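Side-chain contacts in hydrazine synthase subunit alpha (Candidatus Kuenenia stuttgartiensis, PDB 5C2V), which catalyses the second half-reaction of hydrazine synthesis, condensing hydroxylamine made in the gamma subunit with ammonia, and carries two c-type hemes: residues I555-G558 / G562-R565; I259-W264 / Y268-Y273; K42-Q47 / N379-Q384. All blocks are in the same frame, centred on the assembly; numbering follows the deposited sequence.

In the fold
From the N terminus, the chain lays down strand 31-37 and then the loop holding 42-47, the first half of contact 3. Contact 3 closes only 332 residues later, at strand 381-387, so almost the whole six-bladed propeller lies inside its loop. Contact 2 is nested within that span, a tight hairpin joining the last two strands of one four-stranded sheet. Contact 1 opens after contact 3 has closed and bridges just three residues beyond strand 553-556. Contacts 1 and 2 touch each other and the same heme, tying propeller to middle domain, whereas the centres of contacts 1 and 3 lie about 41 Å apart, on opposite sides of the chain's centre.

Contact 1. Residues I555-G558 / G562-R565; sequences ICSG and GSYR. With HEC (heme c), chain B.
The phenol ring of Tyr564 lies with one face over the heme and meets Cys556 CB at its edge, near the ring plane. The heme bridge carbon CHB sits under that face, 3.5 Å from the plane and displaced toward the rim, while the heme propionate oxygen O1A comes to another part of the edge, in plane. Segment 555-558 opens the heme c attachment motif Cys-X-X-Cys-His, whose Cys556 and Cys559 bind the heme covalently, and Tyr564 follows four residues after its histidine. That histidine, His560, is a ligand of zinc, and the iron takes Tyr564 instead.

Cysteine is required at 556, because its SG forms the thioether to heme CAB. Its CB remains 4.1 Å from Tyr564 CE2, so covalent anchor and axial ligand pack against each other above one side of the porphyrin. With chi1 at 40°, Tyr564 CG sits between the backbone N and the carbonyl carbon, turning the ring down over the heme. The ring is tilted to the porphyrin: Tyr564 CE1 comes to 3.3 Å of heme C4A, whereas Tyr564 CD1 stays 3.9 Å from the same atom.

Behind this pair, two small serines let the backbones draw close, Ser557 OG resting 3.3 Å from Ser563 CB. Strand 553-556 is held beside strand 428-433 by backbone bonds from Cys556. At the tip of the ring, Tyr564 OH binds the heme iron at 2.1 Å.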
loop_
_atom_site.group_PDB
_atom_site.type_symbol
_atom_site.label_atom_id
_atom_site.label_comp_id
_atom_site.label_asym_id
_atom_site.label_seq_id
_atom_site.Cartn_x
_atom_site.Cartn_y
_atom_site.Cartn_z
ATOM N N ILE D 555 9.649 -29.649 6.099
ATOM C CA ILE D 555 8.408 -29.908 5.390
ATOM C C ILE D 555 7.528 -28.664 5.342
ATOM O O ILE D 555 7.584 -27.812 6.232
ATOM C CB ILE D 555 7.619 -31.056 6.049
ATOM C CG1 ILE D 555 7.048 -30.607 7.396
ATOM C CG2 ILE D 555 8.505 -32.274 6.239
ATOM C CD1 ILE D 555 6.072 -31.579 7.994
ATOM N N CYS D 556 6.738 -28.548 4.282
ATOM C CA CYS D 556 5.706 -27.519 4.223
ATOM C C CYS D 556 4.503 -28.039 3.447
ATOM O O CYS D 556 4.660 -28.750 2.455
ATOM C CB CYS D 556 6.246 -26.234 3.592
ATOM S SG CYS D 556 7.048 -26.467 1.995
ATOM N N SER D 557 3.305 -27.691 3.909
ATOM C CA SER D 557 2.073 -28.154 3.276
ATOM C C SER D 557 1.962 -27.672 1.839
ATOM O O SER D 557 1.583 -28.426 0.944
ATOM C CB SER D 557 0.846 -27.678 4.058
ATOM O OG SER D 557 0.797 -28.250 5.351
ATOM N N GLY D 558 2.311 -26.408 1.627
ATOM C CA GLY D 558 2.027 -25.747 0.372
ATOM C C GLY D 558 2.947 -24.581 0.099
ATOM O O GLY D 558 3.946 -24.387 0.792
ATOM N N GLY D 562 0.168 -21.142 4.509
ATOM C CA GLY D 562 -0.109 -20.768 5.884
ATOM C C GLY D 562 0.153 -21.866 6.896
ATOM O O GLY D 562 -0.136 -21.701 8.081
ATOM N N SER D 563 0.686 -22.993 6.433
ATOM C CA SER D 563 1.039 -24.084 7.335
ATOM C C SER D 563 2.122 -23.645 8.310
ATOM O O SER D 563 2.174 -24.122 9.441
ATOM C CB SER D 563 1.506 -25.315 6.560
ATOM O OG SER D 563 2.819 -25.137 6.058
ATOM N N TYR D 564 3.003 -22.755 7.865
ATOM C CA TYR D 564 3.995 -22.185 8.766
ATOM C C TYR D 564 3.597 -20.819 9.328
ATOM O O TYR D 564 4.393 -20.191 10.027
ATOM C CB TYR D 564 5.373 -22.092 8.093
ATOM C CG TYR D 564 5.410 -21.668 6.637
ATOM C CD1 TYR D 564 5.413 -20.325 6.278
ATOM C CD2 TYR D 564 5.502 -22.614 5.624
ATOM C CE1 TYR D 564 5.472 -19.938 4.946
ATOM C CE2 TYR D 564 5.562 -22.238 4.293
ATOM C CZ TYR D 564 5.550 -20.900 3.957
ATOM O OH TYR D 564 5.617 -20.528 2.629
ATOM N N ARG D 565 2.387 -20.345 9.033
ATOM C CA ARG D 565 1.979 -19.057 9.590
ATOM C C ARG D 565 0.736 -19.103 10.491
ATOM O O ARG D 565 0.864 -19.152 11.714
ATOM C CB ARG D 565 1.744 -18.065 8.440
ATOM C CG ARG D 565 1.201 -16.700 8.852
ATOM C CD ARG D 565 2.143 -15.969 9.786
ATOM N NE ARG D 565 1.539 -14.745 10.304
ATOM C CZ ARG D 565 0.805 -14.686 11.410
ATOM N NH1 ARG D 565 0.588 -15.782 12.124
ATOM N NH2 ARG D 565 0.293 -13.529 11.808
HETATM FE FE HEC B . 7.433 -20.136 1.684
HETATM C CHA HEC B . 7.344 -16.812 2.614
HETATM C CHB HEC B . 9.056 -20.892 4.607
HETATM C CHC HEC B . 7.892 -23.383 0.603
HETATM C CHD HEC B . 6.013 -19.357 -1.338
HETATM N NA HEC B . 8.074 -19.056 3.306
HETATM C C1A HEC B . 7.944 -17.693 3.484
HETATM C C2A HEC B . 8.548 -17.345 4.752
HETATM C C3A HEC B . 9.023 -18.465 5.304
HETATM C C4A HEC B . 8.735 -19.567 4.406
HETATM C CMA HEC B . 9.751 -18.575 6.661
HETATM C CAA HEC B . 8.626 -15.921 5.343
HETATM C CBA HEC B . 7.515 -15.718 6.369
HETATM C CGA HEC B . 6.163 -15.709 5.702
HETATM O O1A HEC B . 5.251 -16.431 6.181
HETATM O O2A HEC B . 5.993 -14.985 4.689
HETATM N NB HEC B . 8.438 -21.810 2.409
HETATM C C1B HEC B . 8.781 -21.931 3.744
HETATM C C2B HEC B . 8.789 -23.341 4.074
HETATM C C3B HEC B . 8.477 -24.032 2.976
HETATM C C4B HEC B . 8.245 -23.084 1.902
HETATM C CMB HEC B . 9.118 -23.944 5.456
HETATM C CAB HEC B . 8.371 -25.572 2.892
HETATM C CBB HEC B . 9.481 -26.124 1.969
HETATM N NC HEC B . 6.979 -21.195 -0.030
HETATM C C1C HEC B . 7.353 -22.497 -0.304
HETATM C C2C HEC B . 6.978 -22.793 -1.672
HETATM C C3C HEC B . 6.564 -21.655 -2.235
HETATM C C4C HEC B . 6.489 -20.643 -1.197
HETATM C CMC HEC B . 7.335 -24.088 -2.435
HETATM C CAC HEC B . 6.117 -21.492 -3.704
HETATM C CBC HEC B . 7.102 -20.556 -4.439
HETATM N ND HEC B . 6.790 -18.359 0.776
HETATM C C1D HEC B . 6.206 -18.298 -0.485
HETATM C C2D HEC B . 5.827 -16.933 -0.767
HETATM C C3D HEC B . 6.240 -16.137 0.476
HETATM C C4D HEC B . 6.831 -17.103 1.372
HETATM C CMD HEC B . 5.143 -16.404 -2.047
HETATM C CAD HEC B . 6.079 -14.623 0.727
HETATM C CBD HEC B . 6.965 -13.868 -0.256
HETATM C CGD HEC B . 6.798 -12.388 -0.051
HETATM O O1D HEC B . 7.301 -11.617 -0.905
HETATM O O2D HEC B . 6.158 -11.983 0.955
#

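Contact 2. Residues I259-W264 / Y268-Y273; sequences ICVDNW and YPRPIY. With HEC (heme c), chain B.
Val261 and Arg270 face each other as a hydrogen-bonded pair in the antiparallel hairpin of strands 256-262 and 270-273, their side chains running side by side on one face of the sheet. Two backbone hydrogen bonds, Val261 N to Arg270 O at 3.0 Å and Arg270 N to Val261 O at 2.9 Å, fix the pair.

Followed outward, Arg270 CB packs near the carbonyl oxygen of Tyr564. With chi1 at 63°, CG is swung between the backbone N and the carbonyl carbon and lands 3.5 Å from Val261 CG2. From CG the chain runs extended: CD stays alongside the same methyl, NE is 3.6 Å from it, and CZ and NH2 keep it over one face of the guanidinium. A branched valine thus supports the apolar length of the arginine, leaving NH2 to hydrogen-bond Asn250 OD1 of the beta subunit. The other branch, Val261 CG1, meets Ile272 CG1 at 3.7 Å, the two side chains crossing at about a right angle.

Ile272 and Tyr273 both lie opposite Ile259, a classic beta bulge in which Ile259 O accepts from both amides; the Ile272 N-H reaches it in the carbonyl plane, on a lone pair. Proline suits 271, where the non-hydrogen-bonded pairing with Cys260 asks for no N-H across the strands. The ring places Pro271 CG 3.2 Å from heme O1A.

Near the turn, Asp262 lies along Pro269, and its OD2 hydrogen-bonds Tyr547. Strand 256-262 is flanked on its other side by strand 239-245, and Ile259 and Ile272 also reach strand 297-303 of the next sheet.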
loop_
_atom_site.group_PDB
_atom_site.type_symbol
_atom_site.label_atom_id
_atom_site.label_comp_id
_atom_site.label_asym_id
_atom_site.label_seq_id
_atom_site.Cartn_x
_atom_site.Cartn_y
_atom_site.Cartn_z
ATOM N N ILE D 259 8.523 -10.077 13.443
ATOM C CA ILE D 259 8.768 -10.842 14.655
ATOM C C ILE D 259 8.555 -12.319 14.353
ATOM O O ILE D 259 7.510 -12.706 13.822
ATOM C CB ILE D 259 7.847 -10.405 15.804
ATOM C CG1 ILE D 259 8.037 -8.918 16.094
ATOM C CG2 ILE D 259 8.123 -11.228 17.052
ATOM C CD1 ILE D 259 7.161 -8.410 17.205
ATOM N N CYS D 260 9.551 -13.140 14.676
ATOM C CA CYS D 260 9.474 -14.568 14.396
ATOM C C CYS D 260 10.163 -15.404 15.473
ATOM O O CYS D 260 10.739 -14.864 16.421
ATOM C CB CYS D 260 10.091 -14.870 13.029
ATOM S SG CYS D 260 11.827 -14.397 12.873
ATOM N N VAL D 261 10.099 -16.724 15.322
ATOM C CA VAL D 261 10.756 -17.636 16.252
ATOM C C VAL D 261 11.562 -18.698 15.513
ATOM O O VAL D 261 11.307 -18.985 14.343
ATOM C CB VAL D 261 9.748 -18.347 17.184
ATOM C CG1 VAL D 261 8.960 -17.339 18.001
ATOM C CG2 VAL D 261 8.813 -19.233 16.385
ATOM N N ASP D 262 12.543 -19.270 16.204
ATOM C CA ASP D 262 13.335 -20.364 15.655
ATOM C C ASP D 262 13.880 -21.227 16.786
ATOM O O ASP D 262 14.063 -20.748 17.904
ATOM C CB ASP D 262 14.483 -19.824 14.796
ATOM C CG ASP D 262 15.113 -20.894 13.919
ATOM O OD1 ASP D 262 14.821 -22.091 14.119
ATOM O OD2 ASP D 262 15.912 -20.534 13.027
ATOM N N ASN D 263 14.137 -22.498 16.497
ATOM C CA ASN D 263 14.775 -23.373 17.470
ATOM C C ASN D 263 16.199 -22.900 17.730
ATOM O O ASN D 263 16.812 -22.267 16.871
ATOM C CB ASN D 263 14.765 -24.825 16.990
ATOM C CG ASN D 263 13.378 -25.437 17.011
ATOM O OD1 ASN D 263 12.939 -26.046 16.035
ATOM N ND2 ASN D 263 12.677 -25.277 18.129
ATOM N N TRP D 264 16.725 -23.205 18.912
ATOM C CA TRP D 264 18.018 -22.668 19.324
ATOM C C TRP D 264 19.172 -23.193 18.470
ATOM O O TRP D 264 20.277 -22.651 18.514
ATOM C CB TRP D 264 18.270 -22.968 20.806
ATOM C CG TRP D 264 18.420 -24.419 21.136
ATOM C CD1 TRP D 264 17.431 -25.358 21.176
ATOM C CD2 TRP D 264 19.629 -25.093 21.507
ATOM N NE1 TRP D 264 17.951 -26.578 21.533
ATOM C CE2 TRP D 264 19.298 -26.442 21.742
ATOM C CE3 TRP D 264 20.958 -24.688 21.654
ATOM C CZ2 TRP D 264 20.250 -27.389 22.118
ATOM C CZ3 TRP D 264 21.901 -25.629 22.027
ATOM C CH2 TRP D 264 21.543 -26.963 22.254
ATOM N N TYR D 268 14.070 -24.846 12.780
ATOM C CA TYR D 268 12.708 -24.582 12.321
ATOM C C TYR D 268 12.273 -23.121 12.488
ATOM O O TYR D 268 11.436 -22.818 13.338
ATOM C CB TYR D 268 11.741 -25.506 13.070
ATOM C CG TYR D 268 10.352 -25.614 12.479
ATOM C CD1 TYR D 268 10.124 -26.334 11.312
ATOM C CD2 TYR D 268 9.262 -25.029 13.110
ATOM C CE1 TYR D 268 8.853 -26.445 10.777
ATOM C CE2 TYR D 268 7.988 -25.137 12.584
ATOM C CZ TYR D 268 7.788 -25.845 11.419
ATOM O OH TYR D 268 6.522 -25.953 10.893
ATOM N N PRO D 269 12.843 -22.210 11.682
ATOM C CA PRO D 269 12.380 -20.816 11.724
ATOM C C PRO D 269 10.978 -20.646 11.134
ATOM O O PRO D 269 10.690 -21.182 10.066
ATOM C CB PRO D 269 13.419 -20.073 10.878
ATOM C CG PRO D 269 13.993 -21.113 9.981
ATOM C CD PRO D 269 13.989 -22.386 10.770
ATOM N N ARG D 270 10.123 -19.901 11.828
ATOM C CA ARG D 270 8.773 -19.631 11.345
ATOM C C ARG D 270 8.329 -18.229 11.759
ATOM O O ARG D 270 8.718 -17.741 12.821
ATOM C CB ARG D 270 7.792 -20.683 11.872
ATOM C CG ARG D 270 7.656 -20.699 13.384
ATOM C CD ARG D 270 6.793 -21.852 13.866
ATOM N NE ARG D 270 6.502 -21.749 15.295
ATOM C CZ ARG D 270 5.410 -21.181 15.795
ATOM N NH1 ARG D 270 4.496 -20.665 14.985
ATOM N NH2 ARG D 270 5.228 -21.131 17.109
ATOM N N PRO D 271 7.512 -17.574 10.920
ATOM C CA PRO D 271 7.053 -16.209 11.205
ATOM C C PRO D 271 6.009 -16.153 12.314
ATOM O O PRO D 271 5.242 -17.101 12.486
ATOM C CB PRO D 271 6.442 -15.767 9.875
ATOM C CG PRO D 271 5.965 -17.036 9.262
ATOM C CD PRO D 271 6.999 -18.064 9.629
ATOM N N ILE D 272 5.985 -15.049 13.051
ATOM C CA ILE D 272 4.966 -14.835 14.071
ATOM C C ILE D 272 4.052 -13.688 13.655
ATOM O O ILE D 272 2.854 -13.889 13.464
ATOM C CB ILE D 272 5.583 -14.547 15.453
ATOM C CG1 ILE D 272 6.326 -15.781 15.966
ATOM C CG2 ILE D 272 4.507 -14.136 16.445
ATOM C CD1 ILE D 272 5.438 -16.991 16.171
ATOM N N TYR D 273 4.604 -12.484 13.525
ATOM C CA TYR D 273 3.794 -11.353 13.075
ATOM C C TYR D 273 4.591 -10.295 12.310
ATOM O O TYR D 273 5.744 -10.015 12.636
ATOM C CB TYR D 273 3.096 -10.702 14.271
ATOM C CG TYR D 273 1.997 -9.734 13.890
ATOM C CD1 TYR D 273 0.758 -10.195 13.464
ATOM C CD2 TYR D 273 2.196 -8.361 13.960
ATOM C CE1 TYR D 273 -0.252 -9.316 13.115
ATOM C CE2 TYR D 273 1.193 -7.475 13.613
ATOM C CZ TYR D 273 -0.029 -7.958 13.192
ATOM O OH TYR D 273 -1.030 -7.080 12.846
HETATM FE FE HEC B . 7.433 -20.136 1.684
HETATM C CHA HEC B . 7.344 -16.812 2.614
HETATM C CHB HEC B . 9.056 -20.892 4.607
HETATM C CHC HEC B . 7.892 -23.383 0.603
HETATM C CHD HEC B . 6.013 -19.357 -1.338
HETATM N NA HEC B . 8.074 -19.056 3.306
HETATM C C1A HEC B . 7.944 -17.693 3.484
HETATM C C2A HEC B . 8.548 -17.345 4.752
HETATM C C3A HEC B . 9.023 -18.465 5.304
HETATM C C4A HEC B . 8.735 -19.567 4.406
HETATM C CMA HEC B . 9.751 -18.575 6.661
HETATM C CAA HEC B . 8.626 -15.921 5.343
HETATM C CBA HEC B . 7.515 -15.718 6.369
HETATM C CGA HEC B . 6.163 -15.709 5.702
HETATM O O1A HEC B . 5.251 -16.431 6.181
HETATM O O2A HEC B . 5.993 -14.985 4.689
HETATM N NB HEC B . 8.438 -21.810 2.409
HETATM C C1B HEC B . 8.781 -21.931 3.744
HETATM C C2B HEC B . 8.789 -23.341 4.074
HETATM C C3B HEC B . 8.477 -24.032 2.976
HETATM C C4B HEC B . 8.245 -23.084 1.902
HETATM C CMB HEC B . 9.118 -23.944 5.456
HETATM C CAB HEC B . 8.371 -25.572 2.892
HETATM C CBB HEC B . 9.481 -26.124 1.969
HETATM N NC HEC B . 6.979 -21.195 -0.030
HETATM C C1C HEC B . 7.353 -22.497 -0.304
HETATM C C2C HEC B . 6.978 -22.793 -1.672
HETATM C C3C HEC B . 6.564 -21.655 -2.235
HETATM C C4C HEC B . 6.489 -20.643 -1.197
HETATM C CMC HEC B . 7.335 -24.088 -2.435
HETATM C CAC HEC B . 6.117 -21.492 -3.704
HETATM C CBC HEC B . 7.102 -20.556 -4.439
HETATM N ND HEC B . 6.790 -18.359 0.776
HETATM C C1D HEC B . 6.206 -18.298 -0.485
HETATM C C2D HEC B . 5.827 -16.933 -0.767
HETATM C C3D HEC B . 6.240 -16.137 0.476
HETATM C C4D HEC B . 6.831 -17.103 1.372
HETATM C CMD HEC B . 5.143 -16.404 -2.047
HETATM C CAD HEC B . 6.079 -14.623 0.727
HETATM C CBD HEC B . 6.965 -13.868 -0.256
HETATM C CGD HEC B . 6.798 -12.388 -0.051
HETATM O O1D HEC B . 7.301 -11.617 -0.905
HETATM O O2D HEC B . 6.158 -11.983 0.955
#

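Contact 3. Residues K42-Q47 / N379-Q384; sequences KGDPYQ and NWNDHQ. With CA (calcium ion), chain C.
Asp44 and Asn381 bring an irregular loop up to strand 381-387, their CA atoms 7.7 Å apart; the loop turns immediately after Asp44 through an inverse gamma turn centred on Pro45, closed by Tyr46 N to Asp44 O at 2.9 Å. Proline fits such a centre because its ring already restricts phi to the range such a turn needs.

A single polar meeting joins the two segments. The Asn381 amide donates through ND2 to Asp44 OD2 at 2.8 Å, but the angle at the hydrogen is only 118°, making the bond weak. The side chains cross at about a right angle, with carboxylate and amide planes 69° apart. In Asp44, chi1 of -165° sets CG opposite the backbone N and carries the carboxylate toward the strand. Its stronger partner is Arg338, which forms a salt bridge with OD2, while OD1 takes a hydrogen bond with Tyr52. The buried acid is therefore held at both oxygens, and the nearby arginine probably keeps it ionised. The Tyr46 ring presents its edge to Asp44 CG.

Alternation along the strand separates two tasks. Asn381 and His383 direct CB toward the loop, whereas Asp382 directs its CB away and binds calcium through OD2 at 2.4 Å. Trp380 O adds a second ligand at 2.2 Å, and Phe358, Asp376 and Asp377 complete the protein ligands.

Asp44 O also bonds Arg355 of the second alpha subunit, placing the loop at an interface. Strand 381-387 pairs antiparallel with strand 31-37, through Asn381 with Ser37 and His383 with Thr35, so the last strand of the propeller completes its first sheet, the ring closure known as velcro, beside strand 336-342.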
loop_
_atom_site.group_PDB
_atom_site.type_symbol
_atom_site.label_atom_id
_atom_site.label_comp_id
_atom_site.label_asym_id
_atom_site.label_seq_id
_atom_site.Cartn_x
_atom_site.Cartn_y
_atom_site.Cartn_z
ATOM N N LYS D 42 26.530 9.596 18.235
ATOM C CA LYS D 42 27.532 8.540 18.362
ATOM C C LYS D 42 27.494 7.854 19.727
ATOM O O LYS D 42 28.062 6.776 19.902
ATOM C CB LYS D 42 28.931 9.107 18.111
ATOM C CG LYS D 42 29.157 9.590 16.688
ATOM C CD LYS D 42 30.569 10.118 16.500
ATOM C CE LYS D 42 30.781 10.618 15.081
ATOM N NZ LYS D 42 30.621 9.526 14.083
ATOM N N GLY D 43 26.824 8.479 20.691
ATOM C CA GLY D 43 26.695 7.907 22.019
ATOM C C GLY D 43 25.482 7.008 22.145
ATOM O O GLY D 43 25.462 6.077 22.949
ATOM N N ASP D 44 24.465 7.296 21.340
ATOM C CA ASP D 44 23.238 6.508 21.327
ATOM C C ASP D 44 22.730 6.359 19.893
ATOM O O ASP D 44 21.700 6.928 19.536
ATOM C CB ASP D 44 22.172 7.168 22.208
ATOM C CG ASP D 44 21.011 6.240 22.522
ATOM O OD1 ASP D 44 20.923 5.154 21.914
ATOM O OD2 ASP D 44 20.179 6.606 23.380
ATOM N N PRO D 45 23.456 5.589 19.066
ATOM C CA PRO D 45 23.125 5.469 17.642
ATOM C C PRO D 45 21.986 4.491 17.372
ATOM O O PRO D 45 22.199 3.482 16.701
ATOM C CB PRO D 45 24.429 4.958 17.032
ATOM C CG PRO D 45 25.028 4.130 18.117
ATOM C CD PRO D 45 24.642 4.788 19.420
ATOM N N TYR D 46 20.792 4.792 17.874
ATOM C CA TYR D 46 19.652 3.901 17.687
ATOM C C TYR D 46 19.119 3.942 16.256
ATOM O O TYR D 46 18.304 3.107 15.867
ATOM C CB TYR D 46 18.529 4.240 18.674
ATOM C CG TYR D 46 18.100 5.692 18.686
ATOM C CD1 TYR D 46 17.305 6.215 17.672
ATOM C CD2 TYR D 46 18.469 6.534 19.727
ATOM C CE1 TYR D 46 16.907 7.539 17.686
ATOM C CE2 TYR D 46 18.071 7.857 19.751
ATOM C CZ TYR D 46 17.292 8.354 18.728
ATOM O OH TYR D 46 16.896 9.672 18.747
ATOM N N GLN D 47 19.580 4.913 15.476
ATOM C CA GLN D 47 19.134 5.045 14.095
ATOM C C GLN D 47 19.794 3.996 13.201
ATOM O O GLN D 47 19.323 3.722 12.098
ATOM C CB GLN D 47 19.424 6.450 13.567
ATOM C CG GLN D 47 20.890 6.727 13.291
ATOM C CD GLN D 47 21.689 7.050 14.538
ATOM O OE1 GLN D 47 21.127 7.333 15.596
ATOM N NE2 GLN D 47 23.012 7.018 14.417
ATOM N N ASN D 379 21.880 13.670 32.437
ATOM C CA ASN D 379 23.116 13.567 31.666
ATOM C C ASN D 379 23.259 12.254 30.898
ATOM O O ASN D 379 24.240 12.057 30.181
ATOM C CB ASN D 379 24.326 13.746 32.586
ATOM C CG ASN D 379 24.378 15.122 33.221
ATOM O OD1 ASN D 379 23.351 15.781 33.388
ATOM N ND2 ASN D 379 25.578 15.563 33.577
ATOM N N TRP D 380 22.287 11.359 31.045
ATOM C CA TRP D 380 22.369 10.049 30.406
ATOM C C TRP D 380 21.050 9.591 29.790
ATOM O O TRP D 380 19.973 9.818 30.340
ATOM C CB TRP D 380 22.834 8.989 31.413
ATOM C CG TRP D 380 24.203 9.213 31.980
ATOM C CD1 TRP D 380 24.518 9.909 33.111
ATOM C CD2 TRP D 380 25.443 8.718 31.456
ATOM N NE1 TRP D 380 25.876 9.887 33.318
ATOM C CE2 TRP D 380 26.466 9.162 32.316
ATOM C CE3 TRP D 380 25.786 7.947 30.341
ATOM C CZ2 TRP D 380 27.809 8.863 32.096
ATOM C CZ3 TRP D 380 27.120 7.650 30.124
ATOM C CH2 TRP D 380 28.115 8.107 30.998
ATOM N N ASN D 381 21.139 8.922 28.649
ATOM C CA ASN D 381 20.005 8.159 28.167
ATOM C C ASN D 381 19.971 6.870 28.963
ATOM O O ASN D 381 20.906 6.067 28.910
ATOM C CB ASN D 381 20.110 7.874 26.669
ATOM C CG ASN D 381 19.547 8.995 25.820
ATOM O OD1 ASN D 381 18.659 9.731 26.252
ATOM N ND2 ASN D 381 20.056 9.127 24.600
ATOM N N ASP D 382 18.891 6.684 29.709
ATOM C CA ASP D 382 18.774 5.550 30.607
ATOM C C ASP D 382 17.820 4.538 29.998
ATOM O O ASP D 382 16.611 4.766 29.948
ATOM C CB ASP D 382 18.288 6.012 31.985
ATOM C CG ASP D 382 19.128 7.152 32.546
ATOM O OD1 ASP D 382 20.363 6.991 32.630
ATOM O OD2 ASP D 382 18.562 8.216 32.887
ATOM N N HIS D 383 18.366 3.419 29.531
ATOM C CA HIS D 383 17.551 2.443 28.820
ATOM C C HIS D 383 18.009 1.014 29.080
ATOM O O HIS D 383 18.946 0.782 29.842
ATOM C CB HIS D 383 17.560 2.735 27.315
ATOM C CG HIS D 383 18.866 2.446 26.644
ATOM N ND1 HIS D 383 20.034 3.108 26.963
ATOM C CD2 HIS D 383 19.187 1.576 25.658
ATOM C CE1 HIS D 383 21.017 2.650 26.209
ATOM N NE2 HIS D 383 20.529 1.720 25.408
ATOM N N GLN D 384 17.330 0.068 28.438
ATOM C CA GLN D 384 17.556 -1.363 28.647
ATOM C C GLN D 384 17.480 -1.784 30.117
ATOM O O GLN D 384 18.433 -2.359 30.641
ATOM C CB GLN D 384 18.912 -1.774 28.067
ATOM C CG GLN D 384 18.973 -1.761 26.550
ATOM C CD GLN D 384 20.343 -2.136 26.021
ATOM O OE1 GLN D 384 21.355 -1.949 26.697
ATOM N NE2 GLN D 384 20.382 -2.673 24.807
HETATM CA CA CA C . 18.110 10.158 31.479
#